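Local coordinates for 2-oxoglutarate carboxylase small subunit (Hydrogenobacter thermophilus, PDB 7KCT), which belongs to the biotin carboxylase family, is built around an ATP-grasp domain, and holds ADP, a magnesium ion and bicarbonate in its model, at residues N213-E218 with G442-R447; Y226-H231 with E327-S332; R375-S380 with I394-V399. One frame throughout, in Å; residues are numbered along the deposited sequence.

Contact 1. Residues N213-E218 with G442-R447; sequences NPKHIE and GKFTTR. With ADP (adenosine-5'-diphosphate), chain C.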
loop_
_atom_site.group_PDB
_atom_site.type_symbol
_atom_site.label_atom_id
_atom_site.label_comp_id
_atom_site.label_asym_id
_atom_site.label_seq_id
_atom_site.Cartn_x
_atom_site.Cartn_y
_atom_site.Cartn_z
ATOM N N ASN A 213 15.564 -31.703 -0.246
ATOM C CA ASN A 213 15.341 -30.573 -1.145
ATOM C C ASN A 213 13.876 -30.244 -1.431
ATOM O O ASN A 213 13.503 -30.003 -2.585
ATOM C CB ASN A 213 16.040 -30.829 -2.472
ATOM C CG ASN A 213 17.482 -31.246 -2.295
ATOM O OD1 ASN A 213 18.272 -30.562 -1.640
ATOM N ND2 ASN A 213 17.811 -32.418 -2.821
ATOM N N PRO A 214 13.036 -30.170 -0.415
ATOM C CA PRO A 214 11.615 -29.915 -0.644
ATOM C C PRO A 214 11.312 -28.428 -0.824
ATOM O O PRO A 214 12.122 -27.557 -0.492
ATOM C CB PRO A 214 10.973 -30.450 0.634
ATOM C CG PRO A 214 11.980 -30.198 1.653
ATOM C CD PRO A 214 13.357 -30.226 1.015
ATOM N N LYS A 215 10.125 -28.162 -1.381
ATOM C CA LYS A 215 9.479 -26.857 -1.299
ATOM C C LYS A 215 8.295 -26.934 -0.325
ATOM O O LYS A 215 7.708 -28.001 -0.111
ATOM C CB LYS A 215 9.045 -26.406 -2.684
ATOM C CG LYS A 215 10.223 -26.046 -3.632
ATOM C CD LYS A 215 9.695 -25.527 -4.964
ATOM C CE LYS A 215 10.554 -24.405 -5.535
ATOM N NZ LYS A 215 10.469 -23.145 -4.748
ATOM N N HIS A 216 7.977 -25.806 0.310
ATOM C CA HIS A 216 6.833 -25.717 1.207
ATOM C C HIS A 216 5.733 -24.971 0.460
ATOM O O HIS A 216 5.825 -23.757 0.229
ATOM C CB HIS A 216 7.224 -25.080 2.540
ATOM C CG HIS A 216 6.083 -24.964 3.524
ATOM N ND1 HIS A 216 6.139 -25.499 4.794
ATOM C CD2 HIS A 216 4.890 -24.323 3.447
ATOM C CE1 HIS A 216 5.012 -25.236 5.435
ATOM N NE2 HIS A 216 4.240 -24.517 4.643
ATOM N N ILE A 217 4.699 -25.709 0.067
ATOM C CA ILE A 217 3.585 -25.205 -0.727
ATOM C C ILE A 217 2.331 -25.311 0.139
ATOM O O ILE A 217 2.052 -26.376 0.700
ATOM C CB ILE A 217 3.420 -25.998 -2.040
ATOM C CG1 ILE A 217 4.704 -25.964 -2.891
ATOM C CG2 ILE A 217 2.245 -25.517 -2.786
ATOM C CD1 ILE A 217 5.124 -24.649 -3.337
ATOM N N GLU A 218 1.564 -24.223 0.250
ATOM C CA GLU A 218 0.407 -24.257 1.143
ATOM C C GLU A 218 -0.797 -23.629 0.469
ATOM O O GLU A 218 -0.663 -22.673 -0.302
ATOM C CB GLU A 218 0.713 -23.555 2.484
ATOM C CG GLU A 218 0.944 -22.090 2.317
ATOM C CD GLU A 218 1.321 -21.428 3.608
ATOM O OE1 GLU A 218 1.698 -22.159 4.547
ATOM O OE2 GLU A 218 1.262 -20.172 3.670
ATOM N N GLY A 442 13.614 -18.395 -9.562
ATOM C CA GLY A 442 12.656 -19.340 -9.022
ATOM C C GLY A 442 13.214 -20.541 -8.313
ATOM O O GLY A 442 12.417 -21.351 -7.799
ATOM N N LYS A 443 14.549 -20.674 -8.268
ATOM C CA LYS A 443 15.214 -21.869 -7.774
ATOM C C LYS A 443 15.523 -21.718 -6.283
ATOM O O LYS A 443 16.619 -21.327 -5.872
ATOM C CB LYS A 443 16.444 -22.139 -8.637
ATOM C CG LYS A 443 16.160 -21.998 -10.173
ATOM C CD LYS A 443 17.485 -22.011 -10.987
ATOM C CE LYS A 443 17.242 -22.397 -12.500
ATOM N NZ LYS A 443 16.074 -21.677 -13.174
ATOM N N PHE A 444 14.524 -22.030 -5.454
ATOM C CA PHE A 444 14.733 -22.076 -4.019
ATOM C C PHE A 444 13.983 -23.245 -3.416
ATOM O O PHE A 444 12.861 -23.551 -3.830
ATOM C CB PHE A 444 14.311 -20.749 -3.322
ATOM C CG PHE A 444 13.017 -20.166 -3.816
ATOM C CD1 PHE A 444 13.015 -19.286 -4.880
ATOM C CD2 PHE A 444 11.802 -20.505 -3.234
ATOM C CE1 PHE A 444 11.837 -18.731 -5.349
ATOM C CE2 PHE A 444 10.598 -19.938 -3.700
ATOM C CZ PHE A 444 10.618 -19.071 -4.760
ATOM N N THR A 445 14.595 -23.838 -2.395
ATOM C CA THR A 445 14.019 -24.894 -1.582
ATOM C C THR A 445 14.096 -24.483 -0.116
ATOM O O THR A 445 14.609 -23.416 0.231
ATOM C CB THR A 445 14.753 -26.236 -1.778
ATOM O OG1 THR A 445 15.971 -26.220 -1.029
ATOM C CG2 THR A 445 15.021 -26.534 -3.226
ATOM N N THR A 446 13.609 -25.346 0.769
ATOM C CA THR A 446 13.676 -25.020 2.197
ATOM C C THR A 446 15.092 -24.968 2.736
ATOM O O THR A 446 15.296 -24.419 3.832
ATOM C CB THR A 446 12.880 -26.037 3.017
ATOM O OG1 THR A 446 13.425 -27.346 2.806
ATOM C CG2 THR A 446 11.441 -26.007 2.546
ATOM N N ARG A 447 16.060 -25.497 1.980
ATOM C CA ARG A 447 17.488 -25.465 2.275
ATOM C C ARG A 447 18.139 -24.168 1.792
ATOM O O ARG A 447 19.346 -23.974 1.986
ATOM C CB ARG A 447 18.189 -26.658 1.582
ATOM C CG ARG A 447 17.494 -28.037 1.744
ATOM C CD ARG A 447 17.179 -28.379 3.206
ATOM N NE ARG A 447 18.342 -28.266 4.080
ATOM C CZ ARG A 447 19.206 -29.247 4.334
ATOM N NH1 ARG A 447 19.048 -30.439 3.776
ATOM N NH2 ARG A 447 20.233 -29.018 5.147
HETATM P PB ADP C . 5.245 -26.552 12.223
HETATM O O1B ADP C . 6.229 -26.199 13.282
HETATM O O2B ADP C . 4.955 -25.769 10.969
HETATM O O3B ADP C . 4.004 -27.262 12.730
HETATM P PA ADP C . 5.425 -28.327 10.051
HETATM O O1A ADP C . 4.673 -27.502 9.069
HETATM O O2A ADP C . 5.217 -29.832 9.999
HETATM O O3A ADP C . 6.008 -28.034 11.474
HETATM O "O5'" ADP C . 7.007 -28.392 9.044
HETATM C "C5'" ADP C . 8.021 -27.410 9.467
HETATM C "C4'" ADP C . 8.857 -27.232 8.262
HETATM O "O4'" ADP C . 9.747 -28.372 8.304
HETATM C "C3'" ADP C . 8.082 -27.306 7.001
HETATM O "O3'" ADP C . 7.789 -25.991 6.512
HETATM C "C2'" ADP C . 9.176 -27.878 6.103
HETATM O "O2'" ADP C . 10.229 -26.882 5.808
HETATM C "C1'" ADP C . 9.875 -28.879 6.979
HETATM N N9 ADP C . 9.265 -30.226 6.862
HETATM C C8 ADP C . 8.122 -30.746 7.485
HETATM N N7 ADP C . 7.918 -32.042 7.132
HETATM C C5 ADP C . 8.942 -32.339 6.232
HETATM C C6 ADP C . 9.275 -33.516 5.513
HETATM N N6 ADP C . 8.500 -34.627 5.637
HETATM N N1 ADP C . 10.329 -33.544 4.659
HETATM C C2 ADP C . 11.045 -32.394 4.614
HETATM N N3 ADP C . 10.862 -31.218 5.239
HETATM C C4 ADP C . 9.782 -31.226 6.060
HETATM O O HOH W 1 17.191 -31.289 1.895
#
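The ammonium of Lys-215 is shared between a carbonyl and a ring of the same residue, Phe-444. Bent at chi3 (143°) and chi4, the lysine chain leaves its strand pointing away from residues 442-447 and then folds back, so that NZ donates to Phe-444 O at 2.6 Å in the carbonyl plane. NZ also lies 3.8 Å from the centroid of the Phe-444 ring, an off-centre cation-pi contact nearest the CD2-CE2 side, and Asp-236 adds a salt bridge. Next along the loop, Thr-446 N donates to Pro-214 O at 2.9 Å, almost straight along the C=O axis, while Thr-446 OG1 rests 3.4 Å from Pro-214 CD. Thr-445 OG1 caps Arg-447 N at the approach to helix 448-451. Beyond the proline, the ADP ribose is touched from both segments: His-216 ND1 hydrogen-bonds O3' of ADP at a very short 2.4 Å, at the edge of the imidazole, and Thr-446 CG2 lies 3.6 Å from O2' of ADP. The ATP-grasp strand and the biotin carboxylase C-terminal region thus line one nucleotide site together; the partly exposed lysine charge is probably balanced by Asp-236, with carbonyl and ring as electron-rich neighbours.

Contact 2. Residues Y226-H231 with E327-S332; sequences YGNVIH and ERLRYS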
loop_
_atom_site.group_PDB
_atom_site.type_symbol
_atom_site.label_atom_id
_atom_site.label_comp_id
_atom_site.label_asym_id
_atom_site.label_seq_id
_atom_site.Cartn_x
_atom_site.Cartn_y
_atom_site.Cartn_z
ATOM N N TYR A 226 -22.499 -22.419 5.819
ATOM C CA TYR A 226 -23.525 -23.065 5.015
ATOM C C TYR A 226 -22.929 -24.026 4.006
ATOM O O TYR A 226 -23.572 -24.333 2.994
ATOM C CB TYR A 226 -24.350 -22.003 4.293
ATOM C CG TYR A 226 -24.815 -20.936 5.241
ATOM C CD1 TYR A 226 -25.805 -21.202 6.170
ATOM C CD2 TYR A 226 -24.226 -19.676 5.243
ATOM C CE1 TYR A 226 -26.221 -20.232 7.060
ATOM C CE2 TYR A 226 -24.629 -18.695 6.127
ATOM C CZ TYR A 226 -25.623 -18.974 7.033
ATOM O OH TYR A 226 -26.021 -17.991 7.913
ATOM N N GLY A 227 -21.686 -24.453 4.240
ATOM C CA GLY A 227 -21.024 -25.442 3.411
ATOM C C GLY A 227 -20.424 -24.951 2.113
ATOM O O GLY A 227 -20.020 -25.777 1.293
ATOM N N ASN A 228 -20.334 -23.656 1.875
ATOM C CA ASN A 228 -19.704 -23.169 0.654
ATOM C C ASN A 228 -18.226 -22.881 0.940
ATOM O O ASN A 228 -17.894 -21.875 1.578
ATOM C CB ASN A 228 -20.403 -21.922 0.142
ATOM C CG ASN A 228 -19.762 -21.376 -1.130
ATOM O OD1 ASN A 228 -19.702 -20.164 -1.336
ATOM N ND2 ASN A 228 -19.248 -22.260 -1.968
ATOM N N VAL A 229 -17.341 -23.761 0.459
ATOM C CA VAL A 229 -15.902 -23.683 0.693
ATOM C C VAL A 229 -15.201 -23.463 -0.643
ATOM O O VAL A 229 -15.488 -24.162 -1.623
ATOM C CB VAL A 229 -15.371 -24.957 1.370
ATOM C CG1 VAL A 229 -13.885 -24.812 1.713
ATOM C CG2 VAL A 229 -16.204 -25.329 2.595
ATOM N N ILE A 230 -14.284 -22.493 -0.679
ATOM C CA ILE A 230 -13.442 -22.239 -1.842
ATOM C C ILE A 230 -11.977 -22.282 -1.405
ATOM O O ILE A 230 -11.646 -22.236 -0.214
ATOM C CB ILE A 230 -13.757 -20.898 -2.531
ATOM C CG1 ILE A 230 -13.501 -19.718 -1.596
ATOM C CG2 ILE A 230 -15.210 -20.838 -3.056
ATOM C CD1 ILE A 230 -13.704 -18.362 -2.265
ATOM N N HIS A 231 -11.089 -22.390 -2.388
ATOM C CA HIS A 231 -9.665 -22.226 -2.153
ATOM C C HIS A 231 -9.218 -20.919 -2.796
ATOM O O HIS A 231 -9.860 -20.397 -3.720
ATOM C CB HIS A 231 -8.835 -23.425 -2.678
ATOM C CG HIS A 231 -8.745 -23.504 -4.162
ATOM N ND1 HIS A 231 -7.909 -22.692 -4.892
ATOM C CD2 HIS A 231 -9.322 -24.350 -5.056
ATOM C CE1 HIS A 231 -8.029 -22.970 -6.175
ATOM N NE2 HIS A 231 -8.860 -23.993 -6.300
ATOM N N GLU A 327 -22.889 -14.352 7.534
ATOM C CA GLU A 327 -23.043 -14.002 6.132
ATOM C C GLU A 327 -22.659 -15.187 5.261
ATOM O O GLU A 327 -21.843 -16.020 5.653
ATOM C CB GLU A 327 -22.174 -12.828 5.726
ATOM C CG GLU A 327 -22.573 -11.512 6.371
ATOM C CD GLU A 327 -21.896 -10.335 5.727
ATOM O OE1 GLU A 327 -21.449 -10.464 4.561
ATOM O OE2 GLU A 327 -21.817 -9.281 6.381
ATOM N N ARG A 328 -23.256 -15.259 4.077
ATOM C CA ARG A 328 -22.860 -16.228 3.070
ATOM C C ARG A 328 -21.614 -15.721 2.359
ATOM O O ARG A 328 -21.424 -14.510 2.172
ATOM C CB ARG A 328 -23.964 -16.426 2.021
ATOM C CG ARG A 328 -25.054 -17.366 2.388
ATOM C CD ARG A 328 -25.899 -17.856 1.187
ATOM N NE ARG A 328 -26.388 -19.178 1.541
ATOM C CZ ARG A 328 -27.378 -19.408 2.390
ATOM N NH1 ARG A 328 -28.047 -18.410 3.005
ATOM N NH2 ARG A 328 -27.706 -20.646 2.677
ATOM N N LEU A 329 -20.777 -16.667 1.943
ATOM C CA LEU A 329 -19.610 -16.361 1.124
ATOM C C LEU A 329 -20.062 -16.015 -0.292
ATOM O O LEU A 329 -20.718 -16.821 -0.957
ATOM C CB LEU A 329 -18.655 -17.557 1.164
ATOM C CG LEU A 329 -17.209 -17.457 0.691
ATOM C CD1 LEU A 329 -16.668 -16.088 1.103
ATOM C CD2 LEU A 329 -16.362 -18.554 1.320
ATOM N N ARG A 330 -19.728 -14.801 -0.735
ATOM C CA ARG A 330 -20.201 -14.241 -1.995
ATOM C C ARG A 330 -19.319 -14.613 -3.181
ATOM O O ARG A 330 -19.177 -13.811 -4.125
ATOM C CB ARG A 330 -20.318 -12.722 -1.867
ATOM N N TYR A 331 -18.736 -15.817 -3.167
ATOM C CA TYR A 331 -17.875 -16.251 -4.253
ATOM C C TYR A 331 -18.094 -17.717 -4.570
ATOM O O TYR A 331 -18.386 -18.557 -3.701
ATOM C CB TYR A 331 -16.348 -16.095 -4.000
ATOM C CG TYR A 331 -15.839 -14.702 -3.681
ATOM C CD1 TYR A 331 -15.566 -13.804 -4.695
ATOM C CD2 TYR A 331 -15.593 -14.299 -2.375
ATOM C CE1 TYR A 331 -15.114 -12.517 -4.426
ATOM C CE2 TYR A 331 -15.136 -13.022 -2.099
ATOM C CZ TYR A 331 -14.901 -12.135 -3.125
ATOM O OH TYR A 331 -14.449 -10.856 -2.840
ATOM N N SER A 332 -17.941 -18.023 -5.843
ATOM C CA SER A 332 -17.732 -19.405 -6.222
ATOM C C SER A 332 -16.301 -19.612 -6.687
ATOM O O SER A 332 -15.571 -18.665 -7.024
ATOM C CB SER A 332 -18.629 -19.857 -7.400
ATOM O OG SER A 332 -19.904 -19.275 -7.349
#
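Tyr-226 leaves the backbone with CG anti to its carbonyl carbon (chi1 -50°) and aims at the loop 327-332. Its CB is 4.0 Å from Arg-328 NH2, and CG and CD1 lie under the same nitrogen. Along the other edge of the ring, CD2 meets the aliphatic part of the arginine, 3.8 Å from Arg-328 CG. The ring edge at Tyr-226 CE2 meets Glu-327 O, 3.9 Å away and near the ring plane, and at the tip OH is hydrogen-bonded to Gly-326 O. The arginine chain, extended from CG to NE, crosses the tyrosine at about a right angle and lays its guanidinium on one ring face, planes 18° apart. Arg-328 CZ sits 4.4 Å from the Tyr-226 centroid, an offset cation-pi stack on an exposed part of the surface.

Tyr-226 to Asn-228 lie in the turn between strands 215-223 and 229-236 of the antiparallel ATP-grasp sheet, with 229-236 its outermost strand within the chain. Asp-224 opens the turn: OD1 accepts from Tyr-226 N, as in an Asx turn, and from Asn-228 N, while OD2 takes Leu-329 N and so ties the loop to the turn.

Further along, the contact becomes apolar. Leu-329, with CG anti to its backbone N, puts CD2 3.7 Å from Asn-228 O and 4.2 Å from Ile-230 CG1, and also packs on Trp-319 of helix 316-324. Ile-230 has CG1 in the crowded position between its backbone N and carbonyl carbon (chi1 62°), which brings CD1 to 3.9 Å from Tyr-331 CB, while CG2 lies against the backbone of Tyr-331 and Ser-332.

Contact 3. Residues R375-S380 with I394-V399; sequences RVEHAS and IAKLIV
The guanidinium of Arg-375 meets Glu-377 at its edge, with OE2 of the glutamate only 2° out of its plane, and Ile-398 CD1 lies oblique to it. Both NE and NH2 of Arg-375 stand 2.7 Å from Glu-377 OE2, a side-on salt bridge that puts two donors on one oxygen: NE is met by the anti lone pair of OE2, while NH2 comes from above the carboxylate plane. The arginine chain is fully extended (chi1 168°) and the glutamate bent at chi2, so two residues on one face of one strand can clasp. The imidazole of His-378 stacks on Tyr-367 of the second subunit, and its NE2 is hydrogen-bonded to Val-368 O of that subunit.

The two strands pair antiparallel. Arg-375 N donates to Ile-398 O at 2.8 Å and Glu-377 N to Lys-396 O at 2.9 Å, each matched by a return bond. On the face shared with Arg-375, Ile-398 CD1 touches Glu-377 CG at 3.7 Å, and Lys-396 CE lies 3.8 Å from Glu-377 CB. On the opposite face Val-376 CG2 meets Leu-397 CD1 at 3.9 Å. Past His-378 a water bridges the two segments, accepting from Ala-379 N, contacting Ser-380 OG and donating to Ile-394 O.

Strand 393-401 is paired on its other edge with strand 341-351, where Ile-394 and Ala-395 both face Ile-347 in a classic beta bulge. Within the biotin carboxylase C-terminal region, Leu-397 packs on Met-411, Ala-414 and Leu-415 of helix 404-417, whereas Arg-375 and Ile-398 reach across to Pro-306 and Met-310 of helix 305-312, which belongs to the ATP-grasp range.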
loop_
_atom_site.group_PDB
_atom_site.type_symbol
_atom_site.label_atom_id
_atom_site.label_comp_id
_atom_site.label_asym_id
_atom_site.label_seq_id
_atom_site.Cartn_x
_atom_site.Cartn_y
_atom_site.Cartn_z
ATOM N N ARG A 375 2.413 -2.617 0.147
ATOM C CA ARG A 375 1.570 -2.648 1.336
ATOM C C ARG A 375 2.468 -2.927 2.520
ATOM O O ARG A 375 3.391 -3.746 2.444
ATOM C CB ARG A 375 0.460 -3.721 1.173
ATOM C CG ARG A 375 -0.335 -4.103 2.387
ATOM C CD ARG A 375 -1.358 -5.164 2.005
ATOM N NE ARG A 375 -2.046 -5.702 3.156
ATOM C CZ ARG A 375 -2.980 -6.633 3.091
ATOM N NH1 ARG A 375 -3.350 -7.162 1.914
ATOM N NH2 ARG A 375 -3.528 -7.031 4.205
ATOM N N VAL A 376 2.191 -2.266 3.627
ATOM C CA VAL A 376 2.964 -2.449 4.838
ATOM C C VAL A 376 2.005 -2.816 5.950
ATOM O O VAL A 376 1.006 -2.115 6.156
ATOM C CB VAL A 376 3.761 -1.196 5.229
ATOM C CG1 VAL A 376 4.572 -1.495 6.519
ATOM C CG2 VAL A 376 4.687 -0.803 4.118
ATOM N N GLU A 377 2.309 -3.901 6.663
ATOM C CA GLU A 377 1.594 -4.312 7.872
ATOM C C GLU A 377 2.547 -4.124 9.054
ATOM O O GLU A 377 3.575 -4.803 9.153
ATOM C CB GLU A 377 1.108 -5.757 7.776
ATOM C CG GLU A 377 0.165 -6.011 6.602
ATOM C CD GLU A 377 -1.315 -5.619 6.865
ATOM O OE1 GLU A 377 -1.780 -5.488 8.055
ATOM O OE2 GLU A 377 -2.019 -5.447 5.843
ATOM N N HIS A 378 2.216 -3.205 9.958
ATOM C CA HIS A 378 3.193 -2.893 10.991
ATOM C C HIS A 378 2.505 -2.231 12.184
ATOM O O HIS A 378 1.393 -1.689 12.083
ATOM C CB HIS A 378 4.324 -2.004 10.414
ATOM C CG HIS A 378 3.957 -0.570 10.281
ATOM N ND1 HIS A 378 4.744 0.452 10.782
ATOM C CD2 HIS A 378 2.854 0.024 9.761
ATOM C CE1 HIS A 378 4.131 1.609 10.583
ATOM N NE2 HIS A 378 2.992 1.377 9.951
ATOM N N ALA A 379 3.176 -2.291 13.327
ATOM C CA ALA A 379 2.625 -1.657 14.511
ATOM C C ALA A 379 3.666 -0.817 15.228
ATOM O O ALA A 379 3.582 -0.641 16.446
ATOM C CB ALA A 379 2.025 -2.694 15.467
ATOM N N SER A 380 4.620 -0.279 14.488
ATOM C CA SER A 380 5.811 0.344 15.043
ATOM C C SER A 380 5.922 1.815 14.675
ATOM O O SER A 380 5.356 2.276 13.686
ATOM C CB SER A 380 7.087 -0.361 14.562
ATOM O OG SER A 380 7.201 -1.603 15.219
ATOM N N ILE A 394 8.481 -7.223 13.452
ATOM C CA ILE A 394 8.269 -5.772 13.470
ATOM C C ILE A 394 7.250 -5.354 12.415
ATOM O O ILE A 394 6.426 -4.470 12.638
ATOM C CB ILE A 394 9.590 -5.012 13.209
ATOM C CG1 ILE A 394 10.621 -5.098 14.301
ATOM C CG2 ILE A 394 9.306 -3.506 12.873
ATOM C CD1 ILE A 394 11.947 -4.578 13.815
ATOM N N ALA A 395 7.390 -5.892 11.205
ATOM C CA ALA A 395 6.607 -5.414 10.082
ATOM C C ALA A 395 6.602 -6.522 9.048
ATOM O O ALA A 395 7.476 -7.394 9.051
ATOM C CB ALA A 395 7.187 -4.132 9.495
ATOM N N LYS A 396 5.565 -6.533 8.239
ATOM C CA LYS A 396 5.506 -7.356 7.031
ATOM C C LYS A 396 5.482 -6.391 5.870
ATOM O O LYS A 396 4.646 -5.472 5.834
ATOM C CB LYS A 396 4.279 -8.264 6.994
ATOM C CG LYS A 396 4.097 -9.048 8.278
ATOM C CD LYS A 396 3.010 -10.128 8.200
ATOM C CE LYS A 396 1.611 -9.548 8.027
ATOM N NZ LYS A 396 0.598 -10.441 8.646
ATOM N N LEU A 397 6.434 -6.525 4.974
ATOM C CA LEU A 397 6.451 -5.745 3.750
ATOM C C LEU A 397 5.901 -6.616 2.629
ATOM O O LEU A 397 6.422 -7.703 2.390
ATOM C CB LEU A 397 7.863 -5.283 3.435
ATOM C CG LEU A 397 8.084 -4.396 2.238
ATOM C CD1 LEU A 397 7.215 -3.204 2.414
ATOM C CD2 LEU A 397 9.600 -4.084 2.227
ATOM N N ILE A 398 4.856 -6.151 1.947
ATOM C CA ILE A 398 4.189 -6.934 0.903
ATOM C C ILE A 398 4.198 -6.148 -0.378
ATOM O O ILE A 398 3.892 -4.950 -0.363
ATOM C CB ILE A 398 2.743 -7.280 1.285
ATOM C CG1 ILE A 398 2.738 -8.033 2.598
ATOM C CG2 ILE A 398 2.060 -8.092 0.148
ATOM C CD1 ILE A 398 2.026 -7.302 3.696
ATOM N N VAL A 399 4.548 -6.797 -1.496
ATOM C CA VAL A 399 4.494 -6.119 -2.775
ATOM C C VAL A 399 3.697 -6.952 -3.759
ATOM O O VAL A 399 3.472 -8.153 -3.569
ATOM C CB VAL A 399 5.874 -5.767 -3.397
ATOM C CG1 VAL A 399 6.725 -5.024 -2.385
ATOM C CG2 VAL A 399 6.622 -7.014 -3.991
HETATM O O HOH W 2 -1.391 -8.536 8.609
HETATM O O HOH W 3 5.294 -3.549 14.552
#

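Overall arrangement
Contact 3 is buried, whereas contacts 1 and 2 are only partly so. Contacts 1 and 2 reach the same antiparallel sheet through the consecutive strands 215-223 and 229-236, yet their centres lie about 31 Å apart: contact 1 joins it to a C-terminal loop beside ADP, contact 2 to a loop at the surface. Contact 3 belongs to another sheet, its centre about 24 Å from that of contact 1 and about 29 Å from that of contact 2. Chemistry follows place: main-chain pairing and a salt bridge beside the second subunit in contact 3, a lysine and ligand contacts at the nucleotide in contact 1, and a guanidinium stack with apolar packing in contact 2.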